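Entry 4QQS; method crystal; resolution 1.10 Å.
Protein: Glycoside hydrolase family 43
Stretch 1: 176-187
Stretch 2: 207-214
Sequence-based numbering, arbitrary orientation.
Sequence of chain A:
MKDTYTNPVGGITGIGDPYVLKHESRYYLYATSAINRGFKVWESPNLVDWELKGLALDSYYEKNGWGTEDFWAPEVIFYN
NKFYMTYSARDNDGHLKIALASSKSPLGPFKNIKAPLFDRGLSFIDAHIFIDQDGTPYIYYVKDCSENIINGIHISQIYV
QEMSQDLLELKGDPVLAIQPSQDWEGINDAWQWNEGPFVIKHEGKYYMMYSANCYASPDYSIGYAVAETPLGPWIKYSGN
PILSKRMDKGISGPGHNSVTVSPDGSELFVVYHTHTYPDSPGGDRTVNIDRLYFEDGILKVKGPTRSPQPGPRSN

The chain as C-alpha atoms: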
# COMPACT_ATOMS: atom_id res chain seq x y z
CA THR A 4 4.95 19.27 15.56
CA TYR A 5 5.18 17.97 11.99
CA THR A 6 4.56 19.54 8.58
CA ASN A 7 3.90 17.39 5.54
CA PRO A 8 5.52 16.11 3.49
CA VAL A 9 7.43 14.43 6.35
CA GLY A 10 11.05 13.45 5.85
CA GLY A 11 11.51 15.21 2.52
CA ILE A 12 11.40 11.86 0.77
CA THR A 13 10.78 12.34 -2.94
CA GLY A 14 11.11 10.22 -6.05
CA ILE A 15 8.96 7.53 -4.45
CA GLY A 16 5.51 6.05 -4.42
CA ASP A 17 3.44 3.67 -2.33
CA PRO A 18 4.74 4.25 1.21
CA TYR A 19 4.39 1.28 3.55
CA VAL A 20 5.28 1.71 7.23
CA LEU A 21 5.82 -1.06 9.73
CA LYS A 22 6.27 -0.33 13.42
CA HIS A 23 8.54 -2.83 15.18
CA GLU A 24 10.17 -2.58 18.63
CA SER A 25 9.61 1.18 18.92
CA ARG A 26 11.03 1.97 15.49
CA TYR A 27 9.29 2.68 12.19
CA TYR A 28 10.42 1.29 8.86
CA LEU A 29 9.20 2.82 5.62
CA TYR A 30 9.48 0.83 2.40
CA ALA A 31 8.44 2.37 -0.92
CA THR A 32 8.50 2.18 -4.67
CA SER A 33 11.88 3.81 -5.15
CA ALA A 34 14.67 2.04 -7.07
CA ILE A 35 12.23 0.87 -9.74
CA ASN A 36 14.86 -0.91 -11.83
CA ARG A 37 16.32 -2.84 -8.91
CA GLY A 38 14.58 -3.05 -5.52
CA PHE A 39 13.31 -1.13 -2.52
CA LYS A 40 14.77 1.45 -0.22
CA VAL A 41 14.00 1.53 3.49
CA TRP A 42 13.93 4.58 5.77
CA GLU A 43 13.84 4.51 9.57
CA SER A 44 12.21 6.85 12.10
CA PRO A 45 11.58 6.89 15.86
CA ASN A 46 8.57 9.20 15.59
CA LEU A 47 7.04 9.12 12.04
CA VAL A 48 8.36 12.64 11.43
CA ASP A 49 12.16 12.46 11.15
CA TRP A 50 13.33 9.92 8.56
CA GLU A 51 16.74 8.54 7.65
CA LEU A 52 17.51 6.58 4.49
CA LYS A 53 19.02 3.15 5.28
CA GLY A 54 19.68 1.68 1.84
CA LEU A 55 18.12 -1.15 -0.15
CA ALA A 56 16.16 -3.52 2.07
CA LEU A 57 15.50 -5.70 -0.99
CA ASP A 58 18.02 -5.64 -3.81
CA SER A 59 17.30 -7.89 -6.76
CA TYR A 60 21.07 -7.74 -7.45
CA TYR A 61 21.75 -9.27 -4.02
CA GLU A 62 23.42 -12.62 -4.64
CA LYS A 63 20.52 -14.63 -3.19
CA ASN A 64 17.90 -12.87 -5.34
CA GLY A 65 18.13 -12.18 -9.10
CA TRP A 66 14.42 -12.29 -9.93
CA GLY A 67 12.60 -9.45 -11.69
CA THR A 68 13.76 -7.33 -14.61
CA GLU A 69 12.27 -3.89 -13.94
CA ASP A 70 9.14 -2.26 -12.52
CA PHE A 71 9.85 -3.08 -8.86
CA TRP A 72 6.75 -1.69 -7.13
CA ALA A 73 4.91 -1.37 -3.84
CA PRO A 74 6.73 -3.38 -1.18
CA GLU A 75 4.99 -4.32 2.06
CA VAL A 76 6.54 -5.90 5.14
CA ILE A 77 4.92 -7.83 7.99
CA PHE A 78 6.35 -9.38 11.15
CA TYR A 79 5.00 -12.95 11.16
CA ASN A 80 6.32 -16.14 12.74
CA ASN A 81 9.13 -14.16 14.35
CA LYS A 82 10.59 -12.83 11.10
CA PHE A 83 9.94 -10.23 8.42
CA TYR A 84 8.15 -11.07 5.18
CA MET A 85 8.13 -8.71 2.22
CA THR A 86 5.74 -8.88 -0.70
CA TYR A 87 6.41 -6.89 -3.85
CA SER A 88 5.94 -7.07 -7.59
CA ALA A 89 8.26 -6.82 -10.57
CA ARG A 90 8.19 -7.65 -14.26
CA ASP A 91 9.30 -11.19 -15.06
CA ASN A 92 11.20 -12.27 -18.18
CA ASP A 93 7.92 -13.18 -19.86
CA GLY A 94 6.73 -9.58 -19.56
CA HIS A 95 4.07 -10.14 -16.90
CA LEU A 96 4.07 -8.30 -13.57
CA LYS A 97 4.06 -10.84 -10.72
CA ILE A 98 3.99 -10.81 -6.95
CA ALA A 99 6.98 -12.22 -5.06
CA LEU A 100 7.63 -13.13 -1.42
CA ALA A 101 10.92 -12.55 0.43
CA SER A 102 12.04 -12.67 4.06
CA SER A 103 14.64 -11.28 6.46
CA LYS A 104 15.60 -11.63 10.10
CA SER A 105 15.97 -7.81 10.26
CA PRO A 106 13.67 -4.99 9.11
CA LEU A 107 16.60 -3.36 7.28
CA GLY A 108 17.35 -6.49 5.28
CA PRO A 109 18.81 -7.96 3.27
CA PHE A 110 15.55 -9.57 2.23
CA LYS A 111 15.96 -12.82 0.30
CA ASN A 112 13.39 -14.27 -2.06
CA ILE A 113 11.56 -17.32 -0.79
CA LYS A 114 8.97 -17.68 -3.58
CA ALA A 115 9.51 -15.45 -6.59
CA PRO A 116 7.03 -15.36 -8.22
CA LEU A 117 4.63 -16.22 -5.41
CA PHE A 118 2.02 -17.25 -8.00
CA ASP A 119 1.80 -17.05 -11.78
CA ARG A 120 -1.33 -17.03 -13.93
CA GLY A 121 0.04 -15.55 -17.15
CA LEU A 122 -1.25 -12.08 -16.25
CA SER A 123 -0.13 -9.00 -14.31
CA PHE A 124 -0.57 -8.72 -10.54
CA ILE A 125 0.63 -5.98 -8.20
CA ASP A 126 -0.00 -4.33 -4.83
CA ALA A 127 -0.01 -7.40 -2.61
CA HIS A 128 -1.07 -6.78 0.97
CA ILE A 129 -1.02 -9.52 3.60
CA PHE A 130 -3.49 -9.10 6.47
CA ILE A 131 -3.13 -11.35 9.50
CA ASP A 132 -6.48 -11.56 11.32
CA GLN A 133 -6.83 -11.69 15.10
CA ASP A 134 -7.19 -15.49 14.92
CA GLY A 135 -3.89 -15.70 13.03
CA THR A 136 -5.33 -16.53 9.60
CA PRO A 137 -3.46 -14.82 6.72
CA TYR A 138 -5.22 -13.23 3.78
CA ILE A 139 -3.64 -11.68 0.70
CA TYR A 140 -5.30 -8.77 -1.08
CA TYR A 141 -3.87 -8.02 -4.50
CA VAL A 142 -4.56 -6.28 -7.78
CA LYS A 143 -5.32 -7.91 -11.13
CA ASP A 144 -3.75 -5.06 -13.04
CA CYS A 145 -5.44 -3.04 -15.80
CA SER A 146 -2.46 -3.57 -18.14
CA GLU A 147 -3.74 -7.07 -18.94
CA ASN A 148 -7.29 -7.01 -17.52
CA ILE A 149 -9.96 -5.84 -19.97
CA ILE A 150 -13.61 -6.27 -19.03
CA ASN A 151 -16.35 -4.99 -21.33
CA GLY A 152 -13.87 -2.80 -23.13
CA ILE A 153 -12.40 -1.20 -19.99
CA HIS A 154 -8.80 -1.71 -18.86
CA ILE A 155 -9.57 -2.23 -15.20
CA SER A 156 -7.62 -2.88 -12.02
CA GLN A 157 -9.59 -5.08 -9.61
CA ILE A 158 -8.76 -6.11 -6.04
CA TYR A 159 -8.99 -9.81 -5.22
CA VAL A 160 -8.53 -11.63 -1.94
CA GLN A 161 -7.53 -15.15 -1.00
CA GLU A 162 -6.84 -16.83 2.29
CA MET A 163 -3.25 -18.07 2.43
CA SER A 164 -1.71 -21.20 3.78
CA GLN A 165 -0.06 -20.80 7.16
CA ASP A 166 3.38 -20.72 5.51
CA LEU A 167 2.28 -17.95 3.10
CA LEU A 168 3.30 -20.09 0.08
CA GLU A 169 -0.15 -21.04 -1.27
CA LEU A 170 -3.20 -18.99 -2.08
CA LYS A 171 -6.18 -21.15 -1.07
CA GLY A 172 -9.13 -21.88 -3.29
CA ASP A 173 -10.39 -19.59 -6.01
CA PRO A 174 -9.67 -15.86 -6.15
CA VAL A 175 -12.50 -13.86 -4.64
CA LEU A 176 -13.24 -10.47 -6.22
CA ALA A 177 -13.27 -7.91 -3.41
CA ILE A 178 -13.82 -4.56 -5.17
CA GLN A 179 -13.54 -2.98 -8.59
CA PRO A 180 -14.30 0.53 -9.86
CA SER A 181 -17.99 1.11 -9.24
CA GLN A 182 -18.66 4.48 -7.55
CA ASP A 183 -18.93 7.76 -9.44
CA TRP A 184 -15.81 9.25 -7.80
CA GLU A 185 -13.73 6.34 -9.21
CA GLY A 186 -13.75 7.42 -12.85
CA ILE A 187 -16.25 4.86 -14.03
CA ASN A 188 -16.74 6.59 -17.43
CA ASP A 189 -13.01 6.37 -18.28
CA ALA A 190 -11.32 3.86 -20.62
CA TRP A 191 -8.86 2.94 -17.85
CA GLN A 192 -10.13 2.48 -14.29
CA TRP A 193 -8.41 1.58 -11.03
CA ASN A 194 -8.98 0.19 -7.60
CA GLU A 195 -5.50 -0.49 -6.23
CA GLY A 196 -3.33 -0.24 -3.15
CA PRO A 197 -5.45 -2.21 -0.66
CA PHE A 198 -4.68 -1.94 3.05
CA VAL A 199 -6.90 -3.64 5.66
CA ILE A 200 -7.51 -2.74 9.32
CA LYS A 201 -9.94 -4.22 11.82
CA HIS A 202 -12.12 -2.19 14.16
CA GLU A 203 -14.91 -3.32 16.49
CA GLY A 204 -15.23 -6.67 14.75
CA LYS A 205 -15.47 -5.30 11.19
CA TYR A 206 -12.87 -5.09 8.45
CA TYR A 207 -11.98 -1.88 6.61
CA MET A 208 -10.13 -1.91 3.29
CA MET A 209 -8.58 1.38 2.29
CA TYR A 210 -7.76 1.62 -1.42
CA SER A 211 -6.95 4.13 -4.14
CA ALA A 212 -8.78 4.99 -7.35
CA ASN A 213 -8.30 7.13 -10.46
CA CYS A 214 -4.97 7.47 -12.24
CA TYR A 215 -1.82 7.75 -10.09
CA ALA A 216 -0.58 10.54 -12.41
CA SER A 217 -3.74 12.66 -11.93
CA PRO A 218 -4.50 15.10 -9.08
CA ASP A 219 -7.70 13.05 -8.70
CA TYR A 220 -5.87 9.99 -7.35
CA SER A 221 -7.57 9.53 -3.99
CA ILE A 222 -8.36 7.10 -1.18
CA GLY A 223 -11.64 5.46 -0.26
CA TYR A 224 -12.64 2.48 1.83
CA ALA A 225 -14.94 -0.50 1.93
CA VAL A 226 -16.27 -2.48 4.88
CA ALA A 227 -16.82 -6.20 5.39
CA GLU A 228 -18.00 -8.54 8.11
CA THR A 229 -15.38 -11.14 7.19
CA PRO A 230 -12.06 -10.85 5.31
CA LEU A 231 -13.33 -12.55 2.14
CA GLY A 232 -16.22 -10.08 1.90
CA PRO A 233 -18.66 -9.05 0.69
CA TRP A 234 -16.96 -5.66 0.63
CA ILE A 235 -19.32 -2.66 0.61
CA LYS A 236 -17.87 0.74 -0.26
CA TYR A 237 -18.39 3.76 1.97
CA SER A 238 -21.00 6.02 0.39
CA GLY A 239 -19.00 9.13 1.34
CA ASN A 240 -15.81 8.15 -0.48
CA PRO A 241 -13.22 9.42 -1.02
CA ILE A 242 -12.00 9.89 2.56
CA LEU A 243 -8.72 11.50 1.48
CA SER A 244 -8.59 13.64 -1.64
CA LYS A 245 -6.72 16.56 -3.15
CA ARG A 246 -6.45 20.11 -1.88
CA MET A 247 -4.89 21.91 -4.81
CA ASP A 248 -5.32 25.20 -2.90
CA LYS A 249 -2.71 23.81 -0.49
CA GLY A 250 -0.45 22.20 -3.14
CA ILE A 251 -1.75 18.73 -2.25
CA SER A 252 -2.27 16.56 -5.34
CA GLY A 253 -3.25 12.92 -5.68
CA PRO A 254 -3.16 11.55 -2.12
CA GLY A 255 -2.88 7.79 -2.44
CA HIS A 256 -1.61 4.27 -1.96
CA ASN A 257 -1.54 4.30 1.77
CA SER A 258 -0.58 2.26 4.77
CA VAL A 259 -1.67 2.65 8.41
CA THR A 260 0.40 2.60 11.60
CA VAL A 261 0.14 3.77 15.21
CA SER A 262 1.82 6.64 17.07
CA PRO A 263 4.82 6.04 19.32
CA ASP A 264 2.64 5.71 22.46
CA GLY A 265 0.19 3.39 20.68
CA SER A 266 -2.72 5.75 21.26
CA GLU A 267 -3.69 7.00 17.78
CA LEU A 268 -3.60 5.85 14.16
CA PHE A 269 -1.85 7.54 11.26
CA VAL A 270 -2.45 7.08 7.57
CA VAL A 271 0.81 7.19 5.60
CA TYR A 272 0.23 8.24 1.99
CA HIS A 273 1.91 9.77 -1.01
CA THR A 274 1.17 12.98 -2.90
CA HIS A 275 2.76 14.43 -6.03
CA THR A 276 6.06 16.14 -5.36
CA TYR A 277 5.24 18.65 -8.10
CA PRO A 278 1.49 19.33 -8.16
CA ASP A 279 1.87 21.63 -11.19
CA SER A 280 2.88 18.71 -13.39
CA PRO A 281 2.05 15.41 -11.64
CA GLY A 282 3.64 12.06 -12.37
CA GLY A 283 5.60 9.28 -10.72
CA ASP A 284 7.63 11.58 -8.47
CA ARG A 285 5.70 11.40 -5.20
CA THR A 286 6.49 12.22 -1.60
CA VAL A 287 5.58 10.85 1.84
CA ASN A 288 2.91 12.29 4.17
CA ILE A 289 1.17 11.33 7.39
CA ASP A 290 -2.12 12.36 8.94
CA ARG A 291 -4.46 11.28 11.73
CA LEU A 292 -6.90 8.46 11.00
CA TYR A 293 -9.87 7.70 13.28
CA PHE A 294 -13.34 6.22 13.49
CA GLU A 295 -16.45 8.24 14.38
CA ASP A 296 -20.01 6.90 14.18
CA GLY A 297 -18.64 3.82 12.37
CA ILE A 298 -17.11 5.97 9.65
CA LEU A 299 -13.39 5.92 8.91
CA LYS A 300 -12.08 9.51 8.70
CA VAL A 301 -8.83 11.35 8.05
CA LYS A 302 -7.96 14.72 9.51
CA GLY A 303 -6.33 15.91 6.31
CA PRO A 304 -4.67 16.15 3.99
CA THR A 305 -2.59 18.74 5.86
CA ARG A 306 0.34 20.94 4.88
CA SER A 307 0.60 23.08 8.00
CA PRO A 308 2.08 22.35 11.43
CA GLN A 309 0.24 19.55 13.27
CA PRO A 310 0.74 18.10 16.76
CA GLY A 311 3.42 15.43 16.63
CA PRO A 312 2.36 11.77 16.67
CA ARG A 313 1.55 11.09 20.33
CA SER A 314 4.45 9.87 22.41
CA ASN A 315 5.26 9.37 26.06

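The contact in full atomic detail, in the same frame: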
# COMPACT_ATOMS: atom_id res chain seq x y z
N LEU A 176 -13.22 -11.89 -5.93
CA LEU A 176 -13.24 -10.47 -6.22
C LEU A 176 -13.71 -9.72 -4.98
O LEU A 176 -14.75 -10.03 -4.43
CB LEU A 176 -14.18 -10.19 -7.41
CG LEU A 176 -14.32 -8.73 -7.78
CD1 LEU A 176 -13.00 -8.11 -8.22
CD2 LEU A 176 -15.38 -8.58 -8.88
N ALA A 177 -12.91 -8.74 -4.55
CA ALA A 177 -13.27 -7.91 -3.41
C ALA A 177 -13.97 -6.65 -3.90
O ALA A 177 -15.17 -6.48 -3.64
CB ALA A 177 -12.05 -7.58 -2.58
N ILE A 178 -13.26 -5.80 -4.64
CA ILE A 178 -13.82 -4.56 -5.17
C ILE A 178 -13.23 -4.26 -6.53
O ILE A 178 -12.12 -4.67 -6.86
CB ILE A 178 -13.61 -3.36 -4.23
CG1 ILE A 178 -12.13 -3.10 -3.95
CG2 ILE A 178 -14.40 -3.53 -2.95
CD1 ILE A 178 -11.87 -1.79 -3.20
N GLN A 179 -14.01 -3.52 -7.32
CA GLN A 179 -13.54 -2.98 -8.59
C GLN A 179 -14.23 -1.64 -8.78
O GLN A 179 -15.25 -1.37 -8.15
CB GLN A 179 -13.87 -3.92 -9.75
CG GLN A 179 -15.35 -4.05 -10.01
CD GLN A 179 -15.66 -5.03 -11.11
OE1 GLN A 179 -14.85 -5.27 -11.99
NE2 GLN A 179 -16.85 -5.62 -11.05
N PRO A 180 -13.68 -0.78 -9.65
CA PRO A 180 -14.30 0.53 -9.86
C PRO A 180 -15.81 0.44 -10.07
O PRO A 180 -16.29 -0.32 -10.93
CB PRO A 180 -13.55 1.06 -11.09
CG PRO A 180 -12.17 0.51 -10.87
CD PRO A 180 -12.39 -0.88 -10.35
N SER A 181 -16.55 1.23 -9.30
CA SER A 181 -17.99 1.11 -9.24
C SER A 181 -18.69 2.40 -8.83
O SER A 181 -19.82 2.63 -9.26
CB SER A 181 -18.40 -0.05 -8.31
OG SER A 181 -18.01 0.22 -6.98
N GLN A 182 -18.06 3.24 -8.02
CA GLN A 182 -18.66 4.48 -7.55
C GLN A 182 -18.29 5.63 -8.48
O GLN A 182 -17.24 5.61 -9.11
CB GLN A 182 -18.17 4.81 -6.13
CG GLN A 182 -18.58 3.81 -5.08
CD GLN A 182 -18.08 4.20 -3.71
OE1 GLN A 182 -16.89 4.29 -3.47
NE2 GLN A 182 -19.01 4.47 -2.81
N ASP A 183 -19.15 6.64 -8.53
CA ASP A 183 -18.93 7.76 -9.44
C ASP A 183 -17.57 8.42 -9.27
O ASP A 183 -16.96 8.80 -10.26
CB ASP A 183 -20.04 8.81 -9.30
CG ASP A 183 -21.33 8.32 -9.82
OD1 ASP A 183 -21.51 8.39 -11.05
OD2 ASP A 183 -22.15 7.85 -9.00
N TRP A 184 -17.09 8.56 -8.03
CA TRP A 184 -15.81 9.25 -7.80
C TRP A 184 -14.61 8.49 -8.38
O TRP A 184 -13.53 9.06 -8.46
CB TRP A 184 -15.57 9.53 -6.30
CG TRP A 184 -15.16 8.32 -5.53
CD1 TRP A 184 -16.00 7.35 -5.03
CD2 TRP A 184 -13.83 7.90 -5.18
NE1 TRP A 184 -15.28 6.37 -4.40
CE2 TRP A 184 -13.95 6.68 -4.48
CE3 TRP A 184 -12.56 8.42 -5.40
CZ2 TRP A 184 -12.85 6.00 -3.97
CZ3 TRP A 184 -11.47 7.73 -4.90
CH2 TRP A 184 -11.62 6.54 -4.20
N GLU A 185 -14.81 7.23 -8.78
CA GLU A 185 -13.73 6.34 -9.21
C GLU A 185 -13.52 6.32 -10.72
O GLU A 185 -12.89 5.41 -11.23
CB GLU A 185 -14.00 4.92 -8.74
CG GLU A 185 -14.16 4.83 -7.25
CD GLU A 185 -14.49 3.44 -6.76
OE1 GLU A 185 -15.46 2.79 -7.19
OE2 GLU A 185 -13.74 2.94 -5.92
N GLY A 186 -14.05 7.30 -11.44
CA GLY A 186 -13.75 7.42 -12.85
C GLY A 186 -14.35 6.33 -13.70
O GLY A 186 -13.72 5.81 -14.62
N ILE A 187 -15.60 6.00 -13.41
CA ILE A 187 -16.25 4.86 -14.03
C ILE A 187 -16.73 5.11 -15.46
O ILE A 187 -17.28 4.20 -16.08
CB ILE A 187 -17.40 4.34 -13.16
CG1 ILE A 187 -18.39 5.47 -12.81
CG2 ILE A 187 -16.82 3.67 -11.92
CD1 ILE A 187 -19.68 5.02 -12.18
N TYR A 207 -11.97 -3.10 7.41
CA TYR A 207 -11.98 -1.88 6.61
C TYR A 207 -10.82 -1.93 5.63
O TYR A 207 -9.67 -2.02 6.04
CB TYR A 207 -11.83 -0.66 7.53
CG TYR A 207 -13.01 -0.49 8.44
CD1 TYR A 207 -13.14 -1.24 9.61
CD2 TYR A 207 -14.04 0.37 8.11
CE1 TYR A 207 -14.25 -1.13 10.41
CE2 TYR A 207 -15.15 0.50 8.93
CZ TYR A 207 -15.25 -0.25 10.07
OH TYR A 207 -16.35 -0.15 10.89
N MET A 208 -11.13 -1.89 4.35
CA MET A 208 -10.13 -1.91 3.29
C MET A 208 -10.03 -0.52 2.71
O MET A 208 -10.96 -0.05 2.05
CB MET A 208 -10.52 -2.87 2.17
CG MET A 208 -9.46 -2.93 1.06
SD MET A 208 -10.03 -3.63 -0.47
CE MET A 208 -10.44 -5.26 0.13
N MET A 209 -8.92 0.14 2.97
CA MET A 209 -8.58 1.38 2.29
C MET A 209 -8.01 1.02 0.92
O MET A 209 -7.35 -0.01 0.77
CB MET A 209 -7.58 2.16 3.14
CG MET A 209 -8.16 2.53 4.48
SD MET A 209 -7.00 3.24 5.64
CE MET A 209 -6.99 4.91 4.97
N TYR A 210 -8.23 1.89 -0.06
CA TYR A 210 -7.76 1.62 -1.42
C TYR A 210 -7.73 2.95 -2.16
O TYR A 210 -8.31 3.94 -1.71
CB TYR A 210 -8.66 0.59 -2.15
CG TYR A 210 -10.03 1.14 -2.43
CD1 TYR A 210 -11.05 1.08 -1.49
CD2 TYR A 210 -10.31 1.77 -3.63
CE1 TYR A 210 -12.28 1.63 -1.75
CE2 TYR A 210 -11.54 2.33 -3.89
CZ TYR A 210 -12.53 2.25 -2.95
OH TYR A 210 -13.79 2.77 -3.16
N SER A 211 -7.06 2.95 -3.31
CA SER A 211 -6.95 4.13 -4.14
C SER A 211 -7.63 3.93 -5.48
O SER A 211 -7.70 2.81 -6.01
CB SER A 211 -5.48 4.46 -4.37
OG SER A 211 -4.83 4.75 -3.13
N ALA A 212 -8.14 5.02 -6.05
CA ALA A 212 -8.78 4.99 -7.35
C ALA A 212 -8.38 6.21 -8.16
O ALA A 212 -7.81 7.16 -7.62
CB ALA A 212 -10.31 4.92 -7.21
N ASN A 213 -8.75 6.18 -9.45
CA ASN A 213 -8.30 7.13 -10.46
C ASN A 213 -6.83 6.91 -10.80
O ASN A 213 -6.21 5.98 -10.27
CB ASN A 213 -8.66 8.57 -10.09
CG ASN A 213 -10.15 8.73 -9.89
OD1 ASN A 213 -10.93 8.52 -10.82
ND2 ASN A 213 -10.57 9.01 -8.67
N CYS A 214 -6.31 7.69 -11.74
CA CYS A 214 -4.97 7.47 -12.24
C CYS A 214 -3.93 8.06 -11.29
O CYS A 214 -4.05 9.21 -10.87
CB CYS A 214 -4.82 8.13 -13.61
SG CYS A 214 -3.21 7.88 -14.37
O HOH W 1 -10.28 4.85 -11.75

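Stretch 2 is mostly strand: the strand enters from earlier in the chain and continues to A212. Its side chains alternate, so M208, Y210 and A212 point toward stretch 1, while M209 and S211 point away. Y207 is out of reach.

M208 makes the first contact, and it is apolar. Its CE lies 3.9 Å from A177 CB, and its SD lies 3.8 Å from I178 CD1. The long, unbranched side chain reaches across a gap of 9.5 Å between M208 CA and A177 CA.

Y210 is the centre of the contact. I178 CD1 sits over one face of its ring, 3.6 Å from the centroid, in a CH-pi contact. At the far end of the ring, Y210 OH donates a hydrogen bond to E185 OE2 at 2.8 Å. A tyrosine suits this buried place because it offers an apolar face and a polar tip. The other carboxylate oxygen, E185 OE1, accepts hydrogen bonds from S181 N and Q182 N, both at 2.8 Å. The buried glutamate thus ties its own loop together while holding the tyrosine. W184 also packs here, with its CZ2 3.9 Å from Y210 CE2. The indole is steadied by W184 NE1, which donates to Q182 OE1 at 2.8 Å.

A212 is small and buried. Its CB packs 3.7 Å from W184 CH2 and 3.9 Å from E185 CG. Here the two backbones come close, with A212 CA 5.5 Å from E185 CA.

N213 follows the strand and has a positive phi. Its ND2 donates a nearly straight hydrogen bond to W184 O at 3.0 Å. A water joins the backbones, donating to E185 O at 2.7 Å and accepting a weak bond from N213 N at 3.1 Å. G186 suits its place: its phi is positive, and an ideal CB would lie 2.8 Å from N213 OD1, a clash. C214 makes no contact with stretch 1.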